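Local coordinates for inositol-1-monophosphatase (PDB 2Q74), which catalyses the Mg2+-dependent dephosphorylation of inositol 1-phosphate to free myo-inositol and forms a homodimer whose assembly is induced by binding of the activator Mg2+, at the interface of chains A and B. Numbering follows the deposited sequence. Chains: chain A/B, Inositol-1-monophosphatase.

The interface of chains A and B. Residues chain A 174, 176, 203, 206, 221-224; chain B 110-111, 114, 116, 208-209.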
loop_
_atom_site.group_PDB
_atom_site.type_symbol
_atom_site.label_atom_id
_atom_site.label_comp_id
_atom_site.label_asym_id
_atom_site.label_seq_id
_atom_site.Cartn_x
_atom_site.Cartn_y
_atom_site.Cartn_z
ATOM N N MET A 174 -19.062 2.832 5.709
ATOM C CA MET A 174 -18.164 3.972 5.720
ATOM C C MET A 174 -16.738 3.570 6.117
ATOM O O MET A 174 -15.853 4.418 6.212
ATOM C CB MET A 174 -18.701 4.998 6.714
ATOM C CG MET A 174 -19.967 5.679 6.250
ATOM S SD MET A 174 -19.595 6.982 5.052
ATOM C CE MET A 174 -19.588 6.141 3.440
ATOM N N LEU A 176 -13.028 1.752 5.940
ATOM C CA LEU A 176 -11.973 1.291 5.048
ATOM C C LEU A 176 -11.312 0.057 5.666
ATOM O O LEU A 176 -10.718 0.125 6.756
ATOM C CB LEU A 176 -10.948 2.401 4.836
ATOM C CG LEU A 176 -9.801 2.189 3.897
ATOM C CD1 LEU A 176 -10.309 1.971 2.494
ATOM C CD2 LEU A 176 -8.924 3.420 3.990
ATOM N N ARG A 203 -16.851 0.717 2.725
ATOM C CA ARG A 203 -16.407 1.856 1.919
ATOM C C ARG A 203 -15.483 1.450 0.797
ATOM O O ARG A 203 -15.782 1.738 -0.347
ATOM C CB ARG A 203 -15.688 2.834 2.820
ATOM C CG ARG A 203 -15.314 4.171 2.232
ATOM C CD ARG A 203 -14.553 4.922 3.337
ATOM N NE ARG A 203 -14.274 6.305 3.017
ATOM C CZ ARG A 203 -15.138 7.299 3.135
ATOM N NH1 ARG A 203 -16.384 7.086 3.539
ATOM N NH2 ARG A 203 -14.747 8.524 2.796
ATOM N N ARG A 206 -8.350 -2.357 1.229
ATOM C CA ARG A 206 -6.920 -2.186 1.022
ATOM C C ARG A 206 -6.195 -3.531 1.230
ATOM O O ARG A 206 -6.524 -4.279 2.163
ATOM C CB ARG A 206 -6.364 -1.129 1.994
ATOM C CG ARG A 206 -6.689 0.358 1.675
ATOM C CD ARG A 206 -6.132 0.840 0.296
ATOM N NE ARG A 206 -7.237 1.244 -0.586
ATOM C CZ ARG A 206 -7.628 2.500 -0.812
ATOM N NH1 ARG A 206 -6.981 3.515 -0.272
ATOM N NH2 ARG A 206 -8.651 2.750 -1.608
ATOM N N GLY A 221 -5.452 5.122 12.631
ATOM C CA GLY A 221 -6.643 5.661 11.959
ATOM C C GLY A 221 -6.502 5.681 10.445
ATOM O O GLY A 221 -7.285 6.322 9.770
ATOM N N ARG A 222 -5.516 4.982 9.905
ATOM C CA ARG A 222 -5.352 4.911 8.449
ATOM C C ARG A 222 -6.209 3.820 7.806
ATOM O O ARG A 222 -6.422 3.836 6.608
ATOM C CB ARG A 222 -3.892 4.694 8.109
ATOM C CG ARG A 222 -3.027 5.746 8.730
ATOM C CD ARG A 222 -1.655 5.773 8.123
ATOM N NE ARG A 222 -0.735 6.523 8.965
ATOM C CZ ARG A 222 0.509 6.852 8.627
ATOM N NH1 ARG A 222 1.008 6.514 7.439
ATOM N NH2 ARG A 222 1.255 7.534 9.496
ATOM N N LEU A 223 -6.664 2.871 8.615
ATOM C CA LEU A 223 -7.718 1.942 8.244
ATOM C C LEU A 223 -8.737 1.985 9.371
ATOM O O LEU A 223 -8.366 2.255 10.514
ATOM C CB LEU A 223 -7.186 0.518 8.134
ATOM C CG LEU A 223 -6.158 0.226 7.046
ATOM C CD1 LEU A 223 -5.681 -1.203 7.283
ATOM C CD2 LEU A 223 -6.714 0.430 5.616
ATOM N N ASP A 224 -10.003 1.699 9.055
ATOM C CA ASP A 224 -11.051 1.597 10.057
ATOM C C ASP A 224 -11.117 0.194 10.641
ATOM O O ASP A 224 -11.596 0.009 11.762
ATOM C CB ASP A 224 -12.398 1.951 9.450
ATOM C CG ASP A 224 -12.528 3.431 9.121
ATOM O OD1 ASP A 224 -12.214 4.314 9.945
ATOM O OD2 ASP A 224 -12.951 3.707 7.990
ATOM N N VAL B 110 -9.390 8.707 -1.202
ATOM C CA VAL B 110 -9.619 7.976 0.034
ATOM C C VAL B 110 -8.319 7.907 0.809
ATOM O O VAL B 110 -8.302 8.142 2.030
ATOM C CB VAL B 110 -10.168 6.567 -0.216
ATOM C CG1 VAL B 110 -10.189 5.758 1.075
ATOM C CG2 VAL B 110 -11.568 6.660 -0.784
ATOM N N ASN B 111 -7.236 7.612 0.096
ATOM C CA ASN B 111 -5.905 7.548 0.683
ATOM C C ASN B 111 -5.513 8.877 1.301
ATOM O O ASN B 111 -5.078 8.933 2.450
ATOM C CB ASN B 111 -4.877 7.106 -0.374
ATOM C CG ASN B 111 -4.824 5.616 -0.519
ATOM O OD1 ASN B 111 -5.253 4.928 0.393
ATOM N ND2 ASN B 111 -4.312 5.096 -1.651
ATOM N N TYR B 114 -7.337 9.564 4.592
ATOM C CA TYR B 114 -6.906 8.706 5.707
ATOM C C TYR B 114 -5.421 8.808 6.066
ATOM O O TYR B 114 -4.993 8.310 7.102
ATOM C CB TYR B 114 -7.206 7.237 5.395
ATOM C CG TYR B 114 -8.627 6.792 5.665
ATOM C CD1 TYR B 114 -9.635 7.025 4.728
ATOM C CD2 TYR B 114 -8.951 6.092 6.825
ATOM C CE1 TYR B 114 -10.941 6.613 4.950
ATOM C CE2 TYR B 114 -10.275 5.658 7.075
ATOM C CZ TYR B 114 -11.267 5.934 6.129
ATOM O OH TYR B 114 -12.545 5.503 6.277
ATOM N N ILE B 116 -2.932 7.579 4.118
ATOM C CA ILE B 116 -2.153 6.498 3.530
ATOM C C ILE B 116 -1.323 7.104 2.378
ATOM O O ILE B 116 -1.893 7.609 1.426
ATOM C CB ILE B 116 -3.097 5.407 2.989
ATOM C CG1 ILE B 116 -3.964 4.850 4.123
ATOM C CG2 ILE B 116 -2.319 4.298 2.320
ATOM C CD1 ILE B 116 -4.984 3.773 3.670
ATOM N N ILE B 208 -3.961 -0.955 -3.416
ATOM C CA ILE B 208 -3.280 0.195 -2.860
ATOM C C ILE B 208 -4.127 1.499 -2.814
ATOM O O ILE B 208 -3.956 2.353 -1.932
ATOM C CB ILE B 208 -1.924 0.365 -3.595
ATOM C CG1 ILE B 208 -0.961 -0.737 -3.118
ATOM C CG2 ILE B 208 -1.299 1.762 -3.356
ATOM C CD1 ILE B 208 0.347 -0.817 -3.896
ATOM N N GLY B 209 -5.076 1.632 -3.720
ATOM C CA GLY B 209 -5.975 2.795 -3.726
ATOM C C GLY B 209 -5.597 3.895 -4.727
ATOM O O GLY B 209 -6.104 4.991 -4.646
#
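B:Tyr114, at the end of helix 109-114, has CG anti to its carbonyl carbon (chi1 -82°), which sends the phenol across the dimer interface; A:Leu176, with CG anti to the backbone N (chi1 -177°), slides past it in the opposite direction. Methyl CD2 of A:Leu176 thereby comes to rest over the centre of one ring face, 3.6 Å from the centroid. The same methyl touches CG1 of B:Val110 (3.9 Å), the two side chains meeting tip to tip, and CD1 of B:Ile116, so one leucine branch fills the angle between three side chains of chain B. At the phenol tip, OH of B:Tyr114 donates to carboxylate OD2 of A:Asp224 (2.5 Å), taking the syn lone pair, with the carboxylate turned steeply against the ring and the two side chains crossing at about a right angle. The anti lone pair of OD2 is used from within chain A by the backbone N of A:Leu176 (2.8 Å). Two donors thus grip OD2 and fix the carboxylate, and the strand start that carries the leucine also positions the acid. NE of A:Arg203, reached by an extended chain, comes tip to tip with the phenol and lies at the ring edge in plane. Alongside, the bent chain of A:Arg206, a residue inferred to bind substrate, lays its guanidinium against B:Gly209, whose CA sits over the centre of one face, 3.4 Å from CZ; CD1 of A:Leu176 lies over the opposite face. This could couple dimer formation to the substrate site. Within chain B, the amide of B:Asn111 is fixed in its rotation as ND2 donates to the carbonyl O of B:Ile208 (2.8 Å), nearly straight at 172°.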